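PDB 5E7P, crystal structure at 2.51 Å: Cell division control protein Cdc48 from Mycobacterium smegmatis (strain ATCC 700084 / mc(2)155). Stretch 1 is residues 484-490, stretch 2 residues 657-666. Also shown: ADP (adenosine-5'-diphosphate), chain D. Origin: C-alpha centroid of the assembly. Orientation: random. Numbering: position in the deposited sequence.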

# COMPACT_ATOMS: atom_id res chain seq x y z
N LEU A 484 -14.71 -0.32 -3.16
CA LEU A 484 -16.00 -0.98 -3.43
C LEU A 484 -16.49 -0.79 -4.86
O LEU A 484 -17.27 -1.60 -5.36
CB LEU A 484 -17.07 -0.51 -2.44
CG LEU A 484 -16.96 -1.07 -1.02
CD1 LEU A 484 -18.03 -0.49 -0.12
CD2 LEU A 484 -17.06 -2.59 -1.04
N ASP A 485 -16.02 0.26 -5.52
CA ASP A 485 -16.39 0.53 -6.91
C ASP A 485 -15.76 -0.48 -7.86
O ASP A 485 -16.34 -0.83 -8.89
CB ASP A 485 -15.99 1.95 -7.31
N ASP A 486 -14.57 -0.97 -7.51
CA ASP A 486 -13.87 -1.95 -8.31
C ASP A 486 -14.51 -3.33 -8.17
O ASP A 486 -14.22 -4.25 -8.93
CB ASP A 486 -12.39 -2.02 -7.91
CG ASP A 486 -11.71 -0.67 -7.99
OD1 ASP A 486 -11.97 0.08 -8.96
OD2 ASP A 486 -10.91 -0.35 -7.08
N VAL A 487 -15.39 -3.45 -7.19
CA VAL A 487 -16.12 -4.69 -6.95
C VAL A 487 -17.46 -4.66 -7.66
O VAL A 487 -18.35 -3.88 -7.30
CB VAL A 487 -16.37 -4.91 -5.45
CG1 VAL A 487 -17.35 -6.05 -5.25
CG2 VAL A 487 -15.07 -5.18 -4.72
N GLY A 488 -17.61 -5.50 -8.68
CA GLY A 488 -18.88 -5.63 -9.37
C GLY A 488 -19.83 -6.50 -8.57
O GLY A 488 -19.41 -7.49 -7.97
N ASP A 489 -21.10 -6.11 -8.54
CA ASP A 489 -22.13 -6.85 -7.82
C ASP A 489 -21.89 -6.89 -6.30
O ASP A 489 -21.66 -5.85 -5.68
CB ASP A 489 -22.28 -8.27 -8.41
CG ASP A 489 -23.38 -9.08 -7.74
OD1 ASP A 489 -24.55 -8.63 -7.76
OD2 ASP A 489 -23.04 -10.13 -7.15
N MET A 490 -21.95 -8.09 -5.73
CA MET A 490 -21.94 -8.35 -4.30
C MET A 490 -22.82 -7.41 -3.46
O MET A 490 -22.47 -7.04 -2.35
CB MET A 490 -20.50 -8.42 -3.78
CG MET A 490 -19.70 -9.49 -4.51
SD MET A 490 -18.31 -10.13 -3.57
CE MET A 490 -16.95 -9.40 -4.46
N ALA A 657 -28.38 -12.20 -12.33
CA ALA A 657 -28.37 -10.78 -11.96
C ALA A 657 -26.96 -10.33 -11.61
O ALA A 657 -26.47 -9.31 -12.10
CB ALA A 657 -29.29 -10.54 -10.78
N ALA A 658 -26.30 -11.12 -10.77
CA ALA A 658 -24.95 -10.81 -10.32
C ALA A 658 -23.94 -10.79 -11.47
O ALA A 658 -23.05 -9.94 -11.51
CB ALA A 658 -24.54 -11.81 -9.26
N ARG A 659 -24.08 -11.72 -12.40
CA ARG A 659 -23.16 -11.81 -13.53
C ARG A 659 -23.30 -10.62 -14.48
O ARG A 659 -22.33 -10.22 -15.12
CB ARG A 659 -23.35 -13.13 -14.29
CG ARG A 659 -22.94 -14.37 -13.49
CD ARG A 659 -22.85 -15.61 -14.37
NE ARG A 659 -24.13 -15.95 -14.99
CZ ARG A 659 -25.04 -16.76 -14.45
NH1 ARG A 659 -24.82 -17.31 -13.27
NH2 ARG A 659 -26.16 -17.01 -15.10
N ARG A 660 -24.50 -10.05 -14.56
CA ARG A 660 -24.71 -8.84 -15.35
C ARG A 660 -23.89 -7.69 -14.79
O ARG A 660 -23.20 -6.99 -15.54
CB ARG A 660 -26.19 -8.46 -15.37
CG ARG A 660 -27.04 -9.26 -16.34
CD ARG A 660 -28.52 -9.13 -16.00
NE ARG A 660 -29.38 -9.57 -17.09
CZ ARG A 660 -29.70 -10.84 -17.33
NH1 ARG A 660 -29.21 -11.81 -16.57
NH2 ARG A 660 -30.50 -11.14 -18.34
N ASP A 661 -23.95 -7.50 -13.47
CA ASP A 661 -23.20 -6.44 -12.80
C ASP A 661 -21.70 -6.61 -12.99
O ASP A 661 -21.00 -5.66 -13.35
CB ASP A 661 -23.53 -6.43 -11.31
CG ASP A 661 -25.01 -6.26 -11.03
OD1 ASP A 661 -25.74 -5.79 -11.93
OD2 ASP A 661 -25.45 -6.60 -9.91
N ILE A 662 -21.22 -7.82 -12.74
CA ILE A 662 -19.80 -8.14 -12.87
C ILE A 662 -19.28 -7.89 -14.29
O ILE A 662 -18.24 -7.26 -14.47
CB ILE A 662 -19.52 -9.60 -12.46
CG1 ILE A 662 -19.88 -9.80 -10.99
CG2 ILE A 662 -18.06 -9.94 -12.69
CD1 ILE A 662 -19.89 -11.25 -10.55
N LEU A 663 -20.02 -8.37 -15.29
CA LEU A 663 -19.65 -8.12 -16.67
C LEU A 663 -19.66 -6.63 -16.99
O LEU A 663 -18.71 -6.11 -17.59
CB LEU A 663 -20.58 -8.87 -17.63
CG LEU A 663 -20.43 -10.39 -17.69
CD1 LEU A 663 -21.48 -10.99 -18.61
CD2 LEU A 663 -19.03 -10.77 -18.15
N ARG A 664 -20.72 -5.94 -16.59
CA ARG A 664 -20.84 -4.50 -16.86
C ARG A 664 -19.77 -3.68 -16.14
O ARG A 664 -19.24 -2.73 -16.70
CB ARG A 664 -22.24 -3.99 -16.50
CG ARG A 664 -23.28 -4.29 -17.56
CD ARG A 664 -24.46 -3.34 -17.46
NE ARG A 664 -25.27 -3.40 -18.67
CZ ARG A 664 -26.22 -4.30 -18.88
NH1 ARG A 664 -26.48 -5.22 -17.95
NH2 ARG A 664 -26.91 -4.29 -20.01
N THR A 665 -19.48 -4.05 -14.89
CA THR A 665 -18.44 -3.37 -14.13
C THR A 665 -17.08 -3.50 -14.81
O THR A 665 -16.40 -2.51 -15.05
CB THR A 665 -18.35 -3.91 -12.68
OG1 THR A 665 -19.47 -3.46 -11.91
CG2 THR A 665 -17.07 -3.43 -12.01
N ALA A 666 -16.70 -4.73 -15.13
CA ALA A 666 -15.39 -5.00 -15.71
C ALA A 666 -15.31 -4.61 -17.19
O ALA A 666 -14.25 -4.20 -17.67
CB ALA A 666 -15.00 -6.45 -15.51
PB ADP D . -11.08 -16.63 -3.34
O1B ADP D . -10.68 -17.39 -4.58
O2B ADP D . -10.16 -16.87 -2.17
O3B ADP D . -12.55 -16.73 -3.00
PA ADP D . -11.89 -14.08 -4.38
O1A ADP D . -13.20 -14.81 -4.57
O2A ADP D . -11.83 -12.80 -3.60
O3A ADP D . -10.80 -15.09 -3.75
O5' ADP D . -11.32 -13.74 -5.85
C5' ADP D . -10.15 -12.93 -6.03
C4' ADP D . -10.17 -12.34 -7.43
O4' ADP D . -11.41 -12.61 -8.09
C3' ADP D . -10.00 -10.84 -7.40
O3' ADP D . -8.66 -10.47 -7.75
C2' ADP D . -10.98 -10.30 -8.43
O2' ADP D . -10.28 -9.83 -9.58
C1' ADP D . -11.88 -11.46 -8.80
N9 ADP D . -13.26 -11.14 -8.37
C8 ADP D . -13.96 -11.82 -7.44
N7 ADP D . -15.19 -11.27 -7.26
C5 ADP D . -15.29 -10.21 -8.08
C6 ADP D . -16.32 -9.19 -8.38
N6 ADP D . -17.52 -9.21 -7.75
N1 ADP D . -16.02 -8.25 -9.30
C2 ADP D . -14.83 -8.23 -9.93
N3 ADP D . -13.85 -9.12 -9.71
C4 ADP D . -14.01 -10.12 -8.81

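Residues 484-490 lie against one side of the helix that includes 657-666, and the favourable direct contacts between them are van der Waals packing: no hydrogen bond crosses between them among the atoms modelled. The interface is small, burying 286 Å² summed over both sides, and it centres on Gly-488 and Asp-489, whose CA atoms approach those of Ile-662 and Asp-661 at 4.4 and 5.1 Å, respectively.

The van der Waals contacts begin with Gly-488, where the backbone of the segment comes nearest to the helix. Its CA sits 3.4 Å from Thr-665 OG1, and its carbonyl O is 3.8 Å from Ile-662 CG1. A CB on this residue would point toward the helix, about 3.0 Å from Thr-665 CB and 3.1 Å from Ile-662 CA, so the absence of a side chain is what allows so close an approach. Ile-662, an m rotamer at chi1, directs its CB sideways to the segment, and its CG1 also meets Asp-489 CB at 3.8 Å. This buried aliphatic side chain thus covers two consecutive loop residues. Thr-665 points toward the segment and extends the contact at one end, with its CG2 4.1 Å from Asp-485 O and 4.3 Å from Asp-486 O. These are loose contacts with backbone atoms; the CB of Asp-486 points away, and the side chain of Asp-485 is not modelled beyond CB.

The hydrogen bonds near the interface run within the helix or to the nucleotide. Thr-665 OG1 donates a hydrogen bond to Asp-661 O at 3.0 Å, one turn back along the helix. Asp-661 O also accepts the backbone bond from Thr-665 N at 2.7 Å, so the threonine hydroxyl is tied to its own helix even as it packs against Gly-488. On the other side, the backbone of Gly-488 reads the adenine edge of ADP: Gly-488 N donates to ADP N1 at 3.2 Å, and ADP N6 donates to Gly-488 O at 2.6 Å. One glycine therefore meets both the helix and the base. Met-490 turns its CB away from the helix, and its CE makes a van der Waals contact with the base, 3.3 Å from ADP N6.

Electrostatics do not favour the contact at its other end. Asp-489 has the largest covered area of any residue here, 86 Å², and points toward the helix with chi1 at t. Its OD1 lies 3.1 Å from Asp-661 OD2, a pairing of two acceptors of like charge rather than a hydrogen bond. Asp-489 OD2 presses close to Ala-658 CB, at 3.1 Å; the alanine, one turn earlier on the helix, presents no more than a methyl group there. Asp-489 has a positive phi of 64°, and both its CB and its carboxylate touch the helix, CB at Ile-662, the carboxylate at Ala-658 and Asp-661.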